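Local coordinates for protein N-terminal cyanobactin protease (Planktothrix agardhii NIES-596, PDB 4H6W) that is the subtilisin-like protease domain of PagA, probably a serine endopeptidase that cleaves precursor peptides during maturation of prenylagaramide cyanobactins, at residues R88-P93 with N117-I122; V151-A156 with P172-V177. All blocks are in the same frame, centred on the assembly; numbering follows the deposited sequence.

How the interactions relate
Both interactions belong to the one parallel sheet at the heart of this subtilase domain, their centres about 14 Å apart. Interaction 1 comes first along the chain and closes before interaction 2 opens. It joins strand 88-91 to the turn leading into strand 121-124, across the place taken by strand 24-28; interaction 2 pairs neighbouring strands 152-156 and 175-180. The two meet where strands 121-124 and 152-156 lie side by side: Ile122 N to Leu152 O and Ile154 N to Ile122 O, both 2.8 Å, are probable hydrogen bonds. Together they span the middle of the sheet, whose strand 152-156 ends close to the predicted charge-relay Ser224.

Interaction 1. Residues R88-P93 with N117-I122; sequences RGLIVP and NGANII
Leu90 and Arg88 reach from strand 88-91 to Asn117 and Ala119, a small contact with the turn that follows helix 104-116, apolar between side chains and polar from a side chain to a backbone carbonyl. Its apolar half is the CD1 branch of Leu90, which lies 3.9 Å from Asn117 CB and more loosely, 4.3 Å, from Ala119 CB; the Leu90 and Asn117 side chains cross at about a right angle. Arg88 supplies the polar half. CD and then NE run on extended (chi2 175°, chi3 166°), and NH1 comes up to the carbonyl of Asn117, the first residue after the helix. The weak hydrogen bond from NH1 to Asn117 O is long, 3.4 Å, but nearly straight (172° at the hydrogen), with the oxygen at the edge of the guanidinium and in its plane. Leu90 CD2 lies over one face of the guanidinium, offset toward its rim, while CD1 does the touching across the contact.

The turn is shaped by a Schellman motif, with Gly118 at positive phi as the C-prime residue and Ala119 N bonded to Ala114 O. The amide of Asn117 is engaged with its own helix, ND2 bonding to Gln113 O. Strand 88-91, helix 104-116 and strand 121-124 form a beta-alpha-beta crossover that skips strand 24-28, which lies between the two strands; Leu90 also packs on Cys24, and Ala119 on Ala26.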
loop_
_atom_site.group_PDB
_atom_site.type_symbol
_atom_site.label_atom_id
_atom_site.label_comp_id
_atom_site.label_asym_id
_atom_site.label_seq_id
_atom_site.Cartn_x
_atom_site.Cartn_y
_atom_site.Cartn_z
ATOM N N ARG A 88 10.281 10.218 1.937
ATOM C CA ARG A 88 9.697 10.868 3.106
ATOM C C ARG A 88 8.478 10.065 3.612
ATOM O O ARG A 88 7.686 9.550 2.814
ATOM C CB ARG A 88 9.298 12.302 2.732
ATOM C CG ARG A 88 9.001 13.221 3.904
ATOM C CD ARG A 88 8.743 14.655 3.454
ATOM N NE ARG A 88 8.140 15.447 4.526
ATOM C CZ ARG A 88 6.871 15.861 4.556
ATOM N NH1 ARG A 88 6.035 15.585 3.557
ATOM N NH2 ARG A 88 6.444 16.575 5.593
ATOM N N GLY A 89 8.335 9.942 4.925
ATOM C CA GLY A 89 7.177 9.250 5.513
ATOM C C GLY A 89 6.386 10.079 6.525
ATOM O O GLY A 89 6.975 10.793 7.346
ATOM N N LEU A 90 5.056 9.985 6.460
ATOM C CA LEU A 90 4.159 10.585 7.456
ATOM C C LEU A 90 3.341 9.520 8.182
ATOM O O LEU A 90 2.629 8.739 7.559
ATOM C CB LEU A 90 3.186 11.553 6.804
ATOM C CG LEU A 90 3.685 12.734 5.983
ATOM C CD1 LEU A 90 2.471 13.458 5.423
ATOM C CD2 LEU A 90 4.535 13.679 6.811
ATOM N N ILE A 91 3.440 9.488 9.500
ATOM C CA ILE A 91 2.622 8.600 10.294
ATOM C C ILE A 91 1.396 9.413 10.706
ATOM O O ILE A 91 1.513 10.495 11.276
ATOM C CB ILE A 91 3.399 8.066 11.510
ATOM C CG1 ILE A 91 4.622 7.265 11.050
ATOM C CG2 ILE A 91 2.517 7.199 12.388
ATOM C CD1 ILE A 91 5.847 7.477 11.928
ATOM N N VAL A 92 0.223 8.906 10.357
ATOM C CA VAL A 92 -1.028 9.554 10.691
ATOM C C VAL A 92 -1.961 8.496 11.294
ATOM O O VAL A 92 -2.719 7.849 10.569
ATOM C CB VAL A 92 -1.649 10.180 9.438
ATOM C CG1 VAL A 92 -2.783 11.113 9.817
ATOM C CG2 VAL A 92 -0.582 10.913 8.646
ATOM N N PRO A 93 -1.907 8.307 12.623
ATOM C CA PRO A 93 -2.608 7.179 13.243
ATOM C C PRO A 93 -4.130 7.291 13.117
ATOM O O PRO A 93 -4.689 8.356 13.362
ATOM C CB PRO A 93 -2.191 7.266 14.723
ATOM C CG PRO A 93 -1.062 8.241 14.758
ATOM C CD PRO A 93 -1.343 9.201 13.638
ATOM N N ASN A 117 -0.532 17.865 4.059
ATOM C CA ASN A 117 0.870 17.814 4.460
ATOM C C ASN A 117 1.796 17.282 3.353
ATOM O O ASN A 117 2.970 16.966 3.593
ATOM C CB ASN A 117 1.019 17.049 5.781
ATOM C CG ASN A 117 0.495 17.851 6.976
ATOM O OD1 ASN A 117 1.277 18.487 7.698
ATOM N ND2 ASN A 117 -0.833 17.852 7.171
ATOM N N GLY A 118 1.244 17.190 2.143
ATOM C CA GLY A 118 1.997 16.853 0.941
ATOM C C GLY A 118 2.332 15.391 0.710
ATOM O O GLY A 118 3.382 15.085 0.137
ATOM N N ALA A 119 1.468 14.483 1.158
ATOM C CA ALA A 119 1.641 13.073 0.826
ATOM C C ALA A 119 1.319 12.866 -0.657
ATOM O O ALA A 119 0.379 13.467 -1.184
ATOM C CB ALA A 119 0.780 12.183 1.710
ATOM N N ASN A 120 2.116 12.045 -1.336
ATOM C CA ASN A 120 1.843 11.693 -2.732
ATOM C C ASN A 120 1.085 10.378 -2.844
ATOM O O ASN A 120 0.274 10.177 -3.766
ATOM C CB ASN A 120 3.154 11.585 -3.500
ATOM C CG ASN A 120 3.915 12.878 -3.503
ATOM O OD1 ASN A 120 3.476 13.853 -4.113
ATOM N ND2 ASN A 120 5.051 12.909 -2.809
ATOM N N ILE A 121 1.393 9.488 -1.904
ATOM C CA ILE A 121 0.759 8.193 -1.790
ATOM C C ILE A 121 0.197 8.044 -0.385
ATOM O O ILE A 121 0.862 8.394 0.590
ATOM C CB ILE A 121 1.773 7.071 -2.055
ATOM C CG1 ILE A 121 2.184 7.101 -3.521
ATOM C CG2 ILE A 121 1.192 5.712 -1.699
ATOM C CD1 ILE A 121 3.429 6.307 -3.798
ATOM N N ILE A 122 -1.021 7.525 -0.287
ATOM C CA ILE A 122 -1.617 7.244 1.015
ATOM C C ILE A 122 -1.889 5.753 1.136
ATOM O O ILE A 122 -2.658 5.200 0.345
ATOM C CB ILE A 122 -2.911 8.058 1.259
ATOM C CG1 ILE A 122 -2.582 9.560 1.346
ATOM C CG2 ILE A 122 -3.612 7.579 2.528
ATOM C CD1 ILE A 122 -3.797 10.463 1.314
#

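Interaction 2. Residues V151-A156 with P172-V177; sequences VLLIAA and PTVLAV
Ile154 and Ala155 pair with Leu175 and Ala176 in parallel register, joining two adjacent strands inside the main sheet of the subtilase domain. The backbone bonds come first. Leu175 uses both of its polar backbone atoms: its N gives to Leu153 O and its O accepts from Ala155 N, each at 2.9 Å. Ala155 likewise works twice, since its O receives Val177 N at 3.0 Å. That last bond is more bent, 137° at the hydrogen, and its donor is tilted 23° from the carbonyl plane. Two of these acceptors each take a CA-H...O contact as well: Leu175 O from Ile154 CA, Ala155 O from Ala176 CA. Before the direct bonds begin, a water takes over: it accepts from Leu153 N and donates to Thr173 O, bridging the segments.

The apolar packing falls on two faces. On the face carrying Ile154, Leu175 and Val177, Ile154 CG2 meets Val177 CG2 at 3.8 Å as the side chains cross obliquely. The Ile154 and Leu175 side chains lie side by side, pointing the same way, with CG1 of Ile154 nearest CB of Leu175. Leu152 reaches the same group through its tip, CD1 lying 4.1 Å from Leu175 CB. On the face of Ala155, Val174 has CG1 anti to its backbone N (chi1 173°). This methyl lies 3.9 Å from Leu153 CD2, the two side chains alongside and pointing the same way, and 4.3 Å from Ala155 CB. It also comes close to the backbone oxygen of Leu153.

Ala156, at the end of the paired run, has its side chain about 5 Å from that of Ser224, a predicted charge-relay residue. Helix 137-148 covers Leu153 and Val174 through Ile143, helix 223-243 packs against Ile154, Ala156 and Val177, helix 250-259 receives Leu152 and Leu175, and strand 121-124 flanks strand 152-156.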
loop_
_atom_site.group_PDB
_atom_site.type_symbol
_atom_site.label_atom_id
_atom_site.label_comp_id
_atom_site.label_asym_id
_atom_site.label_seq_id
_atom_site.Cartn_x
_atom_site.Cartn_y
_atom_site.Cartn_z
ATOM N N VAL A 151 -3.208 12.698 -5.553
ATOM C CA VAL A 151 -2.659 11.825 -4.514
ATOM C C VAL A 151 -3.252 10.446 -4.730
ATOM O O VAL A 151 -4.460 10.322 -4.885
ATOM C CB VAL A 151 -3.040 12.312 -3.099
ATOM C CG1 VAL A 151 -2.497 11.382 -2.030
ATOM C CG2 VAL A 151 -2.553 13.731 -2.876
ATOM N N LEU A 152 -2.400 9.417 -4.745
ATOM C CA LEU A 152 -2.861 8.025 -4.893
ATOM C C LEU A 152 -3.151 7.326 -3.560
ATOM O O LEU A 152 -2.261 7.166 -2.729
ATOM C CB LEU A 152 -1.842 7.204 -5.678
ATOM C CG LEU A 152 -2.127 5.714 -5.917
ATOM C CD1 LEU A 152 -3.442 5.475 -6.670
ATOM C CD2 LEU A 152 -0.936 5.121 -6.659
ATOM N N LEU A 153 -4.398 6.919 -3.363
ATOM C CA LEU A 153 -4.770 6.161 -2.178
ATOM C C LEU A 153 -4.771 4.668 -2.506
ATOM O O LEU A 153 -5.401 4.238 -3.485
ATOM C CB LEU A 153 -6.136 6.605 -1.640
ATOM C CG LEU A 153 -6.329 6.167 -0.184
ATOM C CD1 LEU A 153 -6.909 7.275 0.670
ATOM C CD2 LEU A 153 -7.144 4.895 -0.083
ATOM N N ILE A 154 -4.072 3.894 -1.674
ATOM C CA ILE A 154 -3.849 2.467 -1.894
ATOM C C ILE A 154 -4.331 1.732 -0.650
ATOM O O ILE A 154 -3.854 1.986 0.456
ATOM C CB ILE A 154 -2.340 2.184 -2.132
ATOM C CG1 ILE A 154 -1.828 3.019 -3.321
ATOM C CG2 ILE A 154 -2.059 0.693 -2.337
ATOM C CD1 ILE A 154 -0.345 2.856 -3.599
ATOM N N ALA A 155 -5.276 0.820 -0.814
ATOM C CA ALA A 155 -5.892 0.207 0.345
ATOM C C ALA A 155 -6.078 -1.290 0.202
ATOM O O ALA A 155 -6.315 -1.802 -0.916
ATOM C CB ALA A 155 -7.223 0.871 0.636
ATOM N N ALA A 156 -5.994 -1.972 1.348
ATOM C CA ALA A 156 -6.249 -3.412 1.470
ATOM C C ALA A 156 -7.680 -3.827 1.114
ATOM O O ALA A 156 -8.644 -3.221 1.572
ATOM C CB ALA A 156 -5.920 -3.866 2.885
ATOM N N PRO A 172 -14.155 4.379 -6.070
ATOM C CA PRO A 172 -13.554 4.792 -7.343
ATOM C C PRO A 172 -12.280 5.621 -7.170
ATOM O O PRO A 172 -12.187 6.459 -6.258
ATOM C CB PRO A 172 -14.657 5.639 -7.994
ATOM C CG PRO A 172 -15.933 5.157 -7.368
ATOM C CD PRO A 172 -15.568 4.802 -5.957
ATOM N N THR A 173 -11.315 5.364 -8.055
ATOM C CA THR A 173 -9.993 6.018 -8.099
ATOM C C THR A 173 -8.989 5.488 -7.049
ATOM O O THR A 173 -7.809 5.864 -7.048
ATOM C CB THR A 173 -10.069 7.574 -8.098
ATOM O OG1 THR A 173 -10.341 8.047 -6.771
ATOM C CG2 THR A 173 -11.138 8.089 -9.089
ATOM N N VAL A 174 -9.455 4.602 -6.175
ATOM C CA VAL A 174 -8.569 3.955 -5.218
ATOM C C VAL A 174 -7.875 2.767 -5.869
ATOM O O VAL A 174 -8.456 2.089 -6.743
ATOM C CB VAL A 174 -9.346 3.506 -3.970
ATOM C CG1 VAL A 174 -8.458 2.687 -3.037
ATOM C CG2 VAL A 174 -9.908 4.734 -3.260
ATOM N N LEU A 175 -6.627 2.520 -5.467
ATOM C CA LEU A 175 -5.951 1.294 -5.878
ATOM C C LEU A 175 -6.131 0.241 -4.776
ATOM O O LEU A 175 -5.692 0.426 -3.630
ATOM C CB LEU A 175 -4.480 1.557 -6.207
ATOM C CG LEU A 175 -3.562 0.382 -6.595
ATOM C CD1 LEU A 175 -4.157 -0.441 -7.714
ATOM C CD2 LEU A 175 -2.178 0.859 -7.007
ATOM N N ALA A 176 -6.813 -0.847 -5.121
ATOM C CA ALA A 176 -7.102 -1.912 -4.166
ATOM C C ALA A 176 -6.023 -2.986 -4.273
ATOM O O ALA A 176 -5.510 -3.232 -5.360
ATOM C CB ALA A 176 -8.478 -2.500 -4.439
ATOM N N VAL A 177 -5.682 -3.622 -3.153
ATOM C CA VAL A 177 -4.600 -4.613 -3.141
ATOM C C VAL A 177 -4.959 -5.871 -2.347
ATOM O O VAL A 177 -5.202 -5.802 -1.132
ATOM C CB VAL A 177 -3.282 -4.019 -2.588
ATOM C CG1 VAL A 177 -2.197 -5.090 -2.538
ATOM C CG2 VAL A 177 -2.838 -2.839 -3.439
HETATM O O HOH W 1 -6.801 7.474 -4.964
#